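Tyrosine recombinase XerH (Helicobacter pylori, PDB 5JK0) cuts and rejoins recombining DNA molecules as a site-specific tyrosine recombinase, and takes part in chromosome segregation. Local coordinates at residues 27-32 with 44-49; 57-62 with 79-84. All coordinates share one frame; numbering follows the deposited sequence.

Contact 1. Residues 27-32 with 44-49; sequences KCTSLS and ECLNEL. With nucleotides of chain G.
Leu46 reaches from helix 39-48 to the last turn of helix 12-30, where Cys28 and Thr29 receive it, a helix-to-helix contact within the helical, SAM-like N-terminal domain of this phage-integrase-family recombinase. Of Leu46, one methyl does the touching: CD2 lies 4.0 Å from Cys28 CB and 3.9 Å from Thr29 CG2, and the Thr29 and Leu46 side chains meet at a slant. Thr29 can offer its methyl because CG2 stands anti to the carbonyl carbon; OG1, at chi1 62°, is turned back to bond the carbonyl O of Tyr26 in its own helix. Beside this pair the thiol of Cys28 faces Leu49, SG to CD1 being 4.3 Å, and Leu70 and Ile73 also touch Cys28. Arg25 NE bonds Leu46 O, adding a polar tie between the two helices.

The same helix end grips the DNA backbone of chain G. Lys27, its chain bent at chi2 and chi3, carries NZ to a 2.7 Å hydrogen bond with OP2 of DT19. Past the helix, Leu31 CD2 lies 3.6 Å from OP2 of DT20 and 3.7 Å from O5' of DT19, and the backbone N of Ser32 donates a 3.0 Å hydrogen bond to OP2 of DT20, with 146° at the hydrogen.

Contact 2. Residues 57-62 with 79-84; sequences QLEKVC and PLLKFH
Leu81 carries this contact: from helix 74-93 its CB points at helix 55-68, and it loses more surface here than Leu58 and Glu59, the two residues that receive it. Its two methyls divide the work. CD1 presses on the backbone side of Glu59, 3.7 Å from Glu59 CA and equally close to its CB, while CD2 rests 4.0 Å from Leu58 CB. The fork of the leucine therefore spans two consecutive residues of the facing helix, and the closest CA pair, Glu59 with Leu81, is 7.6 Å apart.

Leu58 is buried and also meets Leu17 of helix 12-30 and Cys53, so the small patch it shares with Leu81 runs on into the packing between helices 12-30 and 55-68 of the SAM-like N-terminal domain. Glu59 behaves differently. With CG anti to the backbone N (chi1 178°) and the chain extended beyond, its aliphatic root stays against Leu81 while the carboxylate is carried off to a salt bridge with Lys63, one turn further along its own helix. On the other helix, neighbouring Lys82 packs against a DNA phosphate.

The pairing between these segments is thus made by hydrocarbon contact, a leucine fork against CA and CB atoms; the charge of Glu59 is met within its own helix and does not bridge the two.

How the contacts relate
From the N terminus, helix 12-30 ends beside the DNA, and the chain turns back through helix 39-48 to close contact 1. Contact 2 follows in series, neither nested in contact 1 nor crossing it: helix 55-68 comes next, and helix 74-93 returns to close the second loop. The two centres lie about 14 Å apart, and the sites are joined directly where helix 39-48 meets helix 55-68. There Leu49 CD2 packs 3.7 Å from Leu58 CD2, and Leu49 also lies against Val61. Helix 12-30 touches residues of contact 2 as well, so four successive helices of the SAM-like N-terminal domain are held together.

Contact 1. Residues 27-32 with 44-49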
ATOM      1  N   LYS D  27     -24.862  18.703  -9.442  1.00 37.12           N
ATOM      2  CA  LYS D  27     -24.396  17.427  -9.970  1.00 37.13           C
ATOM      3  C   LYS D  27     -25.207  17.019 -11.195  1.00 39.08           C
ATOM      4  O   LYS D  27     -24.671  16.429 -12.128  1.00 42.66           O
ATOM      5  CB  LYS D  27     -24.472  16.337  -8.899  1.00 33.82           C
ATOM      6  CG  LYS D  27     -23.657  16.638  -7.650  1.00 31.93           C
ATOM      7  CD  LYS D  27     -22.200  16.919  -7.981  1.00 33.72           C
ATOM      8  CE  LYS D  27     -21.496  15.680  -8.509  1.00 33.99           C
ATOM      9  NZ  LYS D  27     -20.053  15.937  -8.780  1.00 33.83           N
ATOM     10  N   CYS D  28     -26.494  17.349 -11.194  1.00 38.62           N
ATOM     11  CA  CYS D  28     -27.362  17.028 -12.322  1.00 39.35           C
ATOM     12  C   CYS D  28     -26.930  17.753 -13.594  1.00 42.13           C
ATOM     13  O   CYS D  28     -27.120  17.249 -14.700  1.00 44.62           O
ATOM     14  CB  CYS D  28     -28.817  17.371 -11.998  1.00 39.20           C
ATOM     15  SG  CYS D  28     -29.636  16.193 -10.900  1.00 41.36           S
ATOM     16  N   THR D  29     -26.344  18.934 -13.430  1.00 42.45           N
ATOM     17  CA  THR D  29     -25.912  19.734 -14.571  1.00 44.39           C
ATOM     18  C   THR D  29     -24.456  19.464 -14.940  1.00 45.40           C
ATOM     19  O   THR D  29     -24.039  19.717 -16.071  1.00 48.02           O
ATOM     20  CB  THR D  29     -26.090  21.241 -14.300  1.00 44.62           C
ATOM     21  OG1 THR D  29     -25.280  21.630 -13.184  1.00 42.06           O
ATOM     22  CG2 THR D  29     -27.546  21.561 -14.001  1.00 44.54           C
ATOM     23  N   SER D  30     -23.684  18.946 -13.989  1.00 43.74           N
ATOM     24  CA  SER D  30     -22.261  18.706 -14.209  1.00 43.95           C
ATOM     25  C   SER D  30     -21.971  17.266 -14.629  1.00 41.98           C
ATOM     26  O   SER D  30     -21.075  17.020 -15.435  1.00 43.82           O
ATOM     27  CB  SER D  30     -21.461  19.054 -12.951  1.00 44.15           C
ATOM     28  OG  SER D  30     -21.854  18.249 -11.854  1.00 42.92           O
ATOM     29  N   LEU D  31     -22.721  16.315 -14.079  1.00 40.17           N
ATOM     30  CA  LEU D  31     -22.550  14.914 -14.452  1.00 40.22           C
ATOM     31  C   LEU D  31     -23.099  14.667 -15.852  1.00 43.20           C
ATOM     32  O   LEU D  31     -23.839  15.491 -16.391  1.00 44.80           O
ATOM     33  CB  LEU D  31     -23.233  13.988 -13.442  1.00 38.30           C
ATOM     34  CG  LEU D  31     -22.632  13.960 -12.034  1.00 36.06           C
ATOM     35  CD1 LEU D  31     -23.441  13.049 -11.118  1.00 34.44           C
ATOM     36  CD2 LEU D  31     -21.175  13.527 -12.076  1.00 36.16           C
ATOM     37  N   SER D  32     -22.737  13.529 -16.434  1.00 44.62           N
ATOM     38  CA  SER D  32     -23.083  13.219 -17.817  1.00 47.79           C
ATOM     39  C   SER D  32     -24.589  13.107 -18.046  1.00 48.62           C
ATOM     40  O   SER D  32     -25.296  12.418 -17.309  1.00 46.20           O
ATOM     41  CB  SER D  32     -22.401  11.920 -18.253  1.00 47.16           C
ATOM     42  OG  SER D  32     -22.741  11.587 -19.586  1.00 48.48           O
ATOM     43  N   GLU D  44     -37.653  19.621 -15.863  1.00 50.97           N
ATOM     44  CA  GLU D  44     -38.619  19.684 -14.772  1.00 51.41           C
ATOM     45  C   GLU D  44     -37.943  19.436 -13.430  1.00 47.49           C
ATOM     46  O   GLU D  44     -38.281  20.066 -12.429  1.00 47.15           O
ATOM     47  CB  GLU D  44     -39.744  18.671 -14.986  1.00 53.81           C
ATOM     48  CG  GLU D  44     -40.628  18.966 -16.183  1.00 59.82           C
ATOM     49  CD  GLU D  44     -41.729  17.940 -16.359  1.00 63.02           C
ATOM     50  OE1 GLU D  44     -41.790  16.990 -15.550  1.00 61.29           O
ATOM     51  OE2 GLU D  44     -42.533  18.084 -17.306  1.00 67.39           O
ATOM     52  N   CYS D  45     -36.984  18.514 -13.420  1.00 45.20           N
ATOM     53  CA  CYS D  45     -36.226  18.208 -12.212  1.00 41.81           C
ATOM     54  C   CYS D  45     -35.397  19.407 -11.769  1.00 40.73           C
ATOM     55  O   CYS D  45     -35.336  19.726 -10.582  1.00 39.11           O
ATOM     56  CB  CYS D  45     -35.314  16.999 -12.437  1.00 40.53           C
ATOM     57  SG  CYS D  45     -36.185  15.438 -12.699  1.00 46.67           S
ATOM     58  N   LEU D  46     -34.759  20.067 -12.731  1.00 41.66           N
ATOM     59  CA  LEU D  46     -33.946  21.242 -12.444  1.00 43.12           C
ATOM     60  C   LEU D  46     -34.808  22.378 -11.903  1.00 45.82           C
ATOM     61  O   LEU D  46     -34.367  23.156 -11.056  1.00 44.98           O
ATOM     62  CB  LEU D  46     -33.198  21.700 -13.698  1.00 45.56           C
ATOM     63  CG  LEU D  46     -32.199  20.712 -14.303  1.00 43.66           C
ATOM     64  CD1 LEU D  46     -31.546  21.306 -15.541  1.00 45.62           C
ATOM     65  CD2 LEU D  46     -31.148  20.308 -13.281  1.00 40.50           C
ATOM     66  N   ASN D  47     -36.039  22.466 -12.396  1.00 49.59           N
ATOM     67  CA  ASN D  47     -36.974  23.491 -11.949  1.00 52.36           C
ATOM     68  C   ASN D  47     -37.383  23.292 -10.494  1.00 51.88           C
ATOM     69  O   ASN D  47     -37.494  24.256  -9.736  1.00 51.09           O
ATOM     70  CB  ASN D  47     -38.215  23.507 -12.843  1.00 55.93           C
ATOM     71  N   GLU D  48     -37.603  22.040 -10.106  1.00 51.97           N
ATOM     72  CA  GLU D  48     -37.988  21.726  -8.735  1.00 53.77           C
ATOM     73  C   GLU D  48     -36.832  21.957  -7.769  1.00 51.42           C
ATOM     74  O   GLU D  48     -37.040  22.367  -6.628  1.00 50.93           O
ATOM     75  CB  GLU D  48     -38.474  20.279  -8.626  1.00 56.03           C
ATOM     76  CG  GLU D  48     -39.675  19.956  -9.495  1.00 62.62           C
ATOM     77  CD  GLU D  48     -40.260  18.591  -9.190  1.00 65.34           C
ATOM     78  OE1 GLU D  48     -40.365  18.243  -7.994  1.00 65.63           O
ATOM     79  OE2 GLU D  48     -40.611  17.864 -10.145  1.00 68.08           O
ATOM     80  N   LEU D  49     -35.615  21.699  -8.236  1.00 51.30           N
ATOM     81  CA  LEU D  49     -34.428  21.823  -7.398  1.00 50.60           C
ATOM     82  C   LEU D  49     -33.993  23.275  -7.215  1.00 54.20           C
ATOM     83  O   LEU D  49     -33.092  23.563  -6.427  1.00 52.34           O
ATOM     84  CB  LEU D  49     -33.277  21.003  -7.986  1.00 48.77           C
ATOM     85  CG  LEU D  49     -33.452  19.484  -7.967  1.00 46.68           C
ATOM     86  CD1 LEU D  49     -32.307  18.798  -8.697  1.00 45.41           C
ATOM     87  CD2 LEU D  49     -33.557  18.974  -6.537  1.00 44.95           C
TER
ATOM     88  P    DT G  20     -19.198  11.618 -16.092  1.00 47.75           P
ATOM     89  OP1  DT G  20     -18.843  12.170 -17.419  1.00 52.71           O
ATOM     90  OP2  DT G  20     -20.285  12.238 -15.303  1.00 51.64           O
ATOM     91  O5'  DT G  20     -19.533  10.063 -16.252  1.00 47.41           O
ATOM     92  C5'  DT G  20     -18.624   9.210 -16.935  1.00 47.23           C
ATOM     93  C4'  DT G  20     -19.007   7.751 -16.759  1.00 45.59           C
ATOM     94  O4'  DT G  20     -18.850   7.368 -15.375  1.00 43.76           O
ATOM     95  C3'  DT G  20     -20.454   7.404 -17.136  1.00 46.19           C
ATOM     96  O3'  DT G  20     -20.465   6.503 -18.242  1.00 46.69           O
ATOM     97  C2'  DT G  20     -21.040   6.760 -15.866  1.00 43.42           C
ATOM     98  C1'  DT G  20     -19.795   6.378 -15.080  1.00 42.50           C
ATOM     99  N1   DT G  20     -20.006   6.345 -13.603  1.00 41.60           N
ATOM    100  C2   DT G  20     -19.838   5.160 -12.928  1.00 40.98           C
ATOM    101  O2   DT G  20     -19.521   4.118 -13.474  1.00 40.20           O
ATOM    102  N3   DT G  20     -20.053   5.235 -11.576  1.00 41.25           N
ATOM    103  C4   DT G  20     -20.415   6.355 -10.850  1.00 41.62           C
ATOM    104  O4   DT G  20     -20.587   6.322  -9.635  1.00 42.98           O
ATOM    105  C5   DT G  20     -20.576   7.566 -11.619  1.00 42.14           C
ATOM    106  C7   DT G  20     -20.967   8.846 -10.941  1.00 43.10           C
ATOM    107  C6   DT G  20     -20.366   7.504 -12.944  1.00 42.31           C
ATOM    108  P    DT G  19     -17.238  13.852  -9.900  1.00 48.36           P
ATOM    109  OP1  DT G  19     -16.435  15.093  -9.857  1.00 48.95           O
ATOM    110  OP2  DT G  19     -18.530  13.780  -9.180  1.00 50.21           O
ATOM    111  O5'  DT G  19     -17.521  13.462 -11.426  1.00 51.67           O
ATOM    112  C5'  DT G  19     -16.436  13.392 -12.350  1.00 48.66           C
ATOM    113  C4'  DT G  19     -16.545  12.159 -13.237  1.00 47.08           C
ATOM    114  O4'  DT G  19     -16.157  10.979 -12.487  1.00 46.07           O
ATOM    115  C3'  DT G  19     -17.943  11.874 -13.798  1.00 48.58           C
ATOM    116  O3'  DT G  19     -17.863  11.636 -15.197  1.00 48.55           O
ATOM    117  C2'  DT G  19     -18.386  10.622 -13.040  1.00 48.58           C
ATOM    118  C1'  DT G  19     -17.055   9.938 -12.776  1.00 46.97           C
ATOM    119  N1   DT G  19     -17.081   8.999 -11.621  1.00 47.85           N
ATOM    120  C2   DT G  19     -16.738   7.681 -11.815  1.00 48.48           C
ATOM    121  O2   DT G  19     -16.407   7.230 -12.898  1.00 47.88           O
ATOM    122  N3   DT G  19     -16.793   6.903 -10.690  1.00 48.54           N
ATOM    123  C4   DT G  19     -17.151   7.301  -9.415  1.00 48.74           C
ATOM    124  O4   DT G  19     -17.170   6.525  -8.466  1.00 49.75           O
ATOM    125  C5   DT G  19     -17.500   8.696  -9.280  1.00 48.57           C
ATOM    126  C7   DT G  19     -17.905   9.245  -7.944  1.00 50.71           C
ATOM    127  C6   DT G  19     -17.448   9.469 -10.376  1.00 48.05           C
TER

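Contact 2. Residues 57-62 with 79-84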
ATOM      1  N   GLN D  57     -39.260  15.144  -1.083  1.00 40.13           N
ATOM      2  CA  GLN D  57     -39.287  15.760  -2.404  1.00 41.18           C
ATOM      3  C   GLN D  57     -37.958  15.584  -3.133  1.00 38.91           C
ATOM      4  O   GLN D  57     -37.935  15.338  -4.338  1.00 39.61           O
ATOM      5  CB  GLN D  57     -39.639  17.246  -2.293  1.00 44.05           C
ATOM      6  CG  GLN D  57     -41.056  17.500  -1.806  1.00 49.25           C
ATOM      7  CD  GLN D  57     -41.353  18.973  -1.603  1.00 53.78           C
ATOM      8  OE1 GLN D  57     -40.500  19.829  -1.839  1.00 55.60           O
ATOM      9  NE2 GLN D  57     -42.569  19.276  -1.160  1.00 55.96           N
ATOM     10  N   LEU D  58     -36.853  15.706  -2.402  1.00 35.76           N
ATOM     11  CA  LEU D  58     -35.528  15.511  -2.985  1.00 35.40           C
ATOM     12  C   LEU D  58     -35.348  14.077  -3.472  1.00 35.26           C
ATOM     13  O   LEU D  58     -34.714  13.832  -4.499  1.00 34.94           O
ATOM     14  CB  LEU D  58     -34.431  15.858  -1.978  1.00 33.49           C
ATOM     15  CG  LEU D  58     -34.219  17.339  -1.672  1.00 33.98           C
ATOM     16  CD1 LEU D  58     -33.051  17.519  -0.719  1.00 32.31           C
ATOM     17  CD2 LEU D  58     -33.991  18.122  -2.954  1.00 35.72           C
ATOM     18  N   GLU D  59     -35.908  13.134  -2.723  1.00 36.03           N
ATOM     19  CA  GLU D  59     -35.826  11.725  -3.080  1.00 37.52           C
ATOM     20  C   GLU D  59     -36.566  11.439  -4.382  1.00 37.74           C
ATOM     21  O   GLU D  59     -36.059  10.730  -5.251  1.00 37.18           O
ATOM     22  CB  GLU D  59     -36.389  10.860  -1.953  1.00 40.64           C
ATOM     23  CG  GLU D  59     -36.395   9.374  -2.256  1.00 44.51           C
ATOM     24  CD  GLU D  59     -36.964   8.557  -1.116  1.00 50.14           C
ATOM     25  OE1 GLU D  59     -37.159   9.122  -0.019  1.00 51.73           O
ATOM     26  OE2 GLU D  59     -37.220   7.352  -1.318  1.00 54.74           O
ATOM     27  N   LYS D  60     -37.763  12.001  -4.513  1.00 37.60           N
ATOM     28  CA  LYS D  60     -38.597  11.766  -5.686  1.00 38.66           C
ATOM     29  C   LYS D  60     -38.002  12.391  -6.947  1.00 39.08           C
ATOM     30  O   LYS D  60     -38.062  11.802  -8.026  1.00 40.24           O
ATOM     31  CB  LYS D  60     -40.009  12.307  -5.451  1.00 33.33           C
ATOM     32  N   VAL D  61     -37.430  13.582  -6.804  1.00 38.32           N
ATOM     33  CA  VAL D  61     -36.860  14.304  -7.939  1.00 39.38           C
ATOM     34  C   VAL D  61     -35.648  13.584  -8.525  1.00 37.06           C
ATOM     35  O   VAL D  61     -35.554  13.396  -9.741  1.00 38.88           O
ATOM     36  CB  VAL D  61     -36.451  15.739  -7.541  1.00 39.93           C
ATOM     37  CG1 VAL D  61     -35.606  16.379  -8.634  1.00 41.63           C
ATOM     38  CG2 VAL D  61     -37.684  16.579  -7.258  1.00 41.12           C
ATOM     39  N   CYS D  62     -34.723  13.179  -7.659  1.00 34.35           N
ATOM     40  CA  CYS D  62     -33.502  12.513  -8.101  1.00 33.57           C
ATOM     41  C   CYS D  62     -33.789  11.149  -8.723  1.00 35.44           C
ATOM     42  O   CYS D  62     -33.090  10.721  -9.642  1.00 36.07           O
ATOM     43  CB  CYS D  62     -32.523  12.362  -6.936  1.00 30.59           C
ATOM     44  SG  CYS D  62     -31.794  13.920  -6.378  1.00 40.70           S
ATOM     45  N   PRO D  79     -27.029   8.465  -0.308  1.00 26.79           N
ATOM     46  CA  PRO D  79     -26.185   8.609   0.888  1.00 25.50           C
ATOM     47  C   PRO D  79     -26.359   9.942   1.621  1.00 23.81           C
ATOM     48  O   PRO D  79     -26.252   9.978   2.847  1.00 23.89           O
ATOM     49  CB  PRO D  79     -24.763   8.493   0.328  1.00 27.10           C
ATOM     50  CG  PRO D  79     -24.916   7.713  -0.923  1.00 28.61           C
ATOM     51  CD  PRO D  79     -26.218   8.167  -1.504  1.00 28.07           C
ATOM     52  N   LEU D  80     -26.630  11.016   0.886  1.00 22.98           N
ATOM     53  CA  LEU D  80     -26.777  12.332   1.502  1.00 22.31           C
ATOM     54  C   LEU D  80     -28.136  12.493   2.183  1.00 23.07           C
ATOM     55  O   LEU D  80     -28.251  13.189   3.190  1.00 24.61           O
ATOM     56  CB  LEU D  80     -26.567  13.436   0.463  1.00 23.34           C
ATOM     57  CG  LEU D  80     -25.154  13.514  -0.122  1.00 23.91           C
ATOM     58  CD1 LEU D  80     -24.983  14.768  -0.968  1.00 24.12           C
ATOM     59  CD2 LEU D  80     -24.103  13.459   0.980  1.00 22.38           C
ATOM     60  N   LEU D  81     -29.162  11.849   1.636  1.00 21.95           N
ATOM     61  CA  LEU D  81     -30.478  11.857   2.265  1.00 24.97           C
ATOM     62  C   LEU D  81     -30.447  11.037   3.552  1.00 26.30           C
ATOM     63  O   LEU D  81     -31.171  11.328   4.504  1.00 25.26           O
ATOM     64  CB  LEU D  81     -31.543  11.318   1.310  1.00 26.42           C
ATOM     65  CG  LEU D  81     -31.774  12.127   0.034  1.00 28.38           C
ATOM     66  CD1 LEU D  81     -32.921  11.543  -0.773  1.00 30.38           C
ATOM     67  CD2 LEU D  81     -32.037  13.588   0.364  1.00 30.20           C
ATOM     68  N   LYS D  82     -29.602  10.010   3.570  1.00 27.38           N
ATOM     69  CA  LYS D  82     -29.391   9.212   4.772  1.00 27.41           C
ATOM     70  C   LYS D  82     -28.749  10.053   5.868  1.00 26.20           C
ATOM     71  O   LYS D  82     -29.096   9.928   7.044  1.00 25.80           O
ATOM     72  CB  LYS D  82     -28.513   7.993   4.472  1.00 30.36           C
ATOM     73  CG  LYS D  82     -29.166   6.935   3.599  1.00 34.28           C
ATOM     74  CD  LYS D  82     -30.328   6.264   4.306  1.00 39.69           C
ATOM     75  CE  LYS D  82     -30.882   5.117   3.475  1.00 44.27           C
ATOM     76  NZ  LYS D  82     -29.831   4.104   3.173  1.00 47.39           N
ATOM     77  N   PHE D  83     -27.812  10.911   5.475  1.00 24.46           N
ATOM     78  CA  PHE D  83     -27.106  11.757   6.431  1.00 24.83           C
ATOM     79  C   PHE D  83     -28.023  12.817   7.027  1.00 25.50           C
ATOM     80  O   PHE D  83     -27.908  13.153   8.207  1.00 25.36           O
ATOM     81  CB  PHE D  83     -25.896  12.429   5.781  1.00 24.14           C
ATOM     82  CG  PHE D  83     -25.198  13.404   6.685  1.00 25.28           C
ATOM     83  CD1 PHE D  83     -24.495  12.956   7.792  1.00 26.61           C
ATOM     84  CD2 PHE D  83     -25.256  14.766   6.440  1.00 25.17           C
ATOM     85  CE1 PHE D  83     -23.860  13.847   8.635  1.00 28.07           C
ATOM     86  CE2 PHE D  83     -24.620  15.663   7.277  1.00 26.37           C
ATOM     87  CZ  PHE D  83     -23.922  15.203   8.377  1.00 27.75           C
ATOM     88  N   HIS D  84     -28.924  13.350   6.208  1.00 25.22           N
ATOM     89  CA  HIS D  84     -29.902  14.311   6.697  1.00 27.06           C
ATOM     90  C   HIS D  84     -30.803  13.662   7.740  1.00 27.20           C
ATOM     91  O   HIS D  84     -31.087  14.253   8.782  1.00 29.22           O
ATOM     92  CB  HIS D  84     -30.745  14.872   5.555  1.00 26.64           C
ATOM     93  CG  HIS D  84     -31.970  15.598   6.018  1.00 29.06           C
ATOM     94  ND1 HIS D  84     -33.211  15.001   6.070  1.00 30.17           N
ATOM     95  CD2 HIS D  84     -32.141  16.863   6.465  1.00 30.01           C
ATOM     96  CE1 HIS D  84     -34.095  15.871   6.525  1.00 31.11           C
ATOM     97  NE2 HIS D  84     -33.472  17.008   6.772  1.00 30.95           N
TER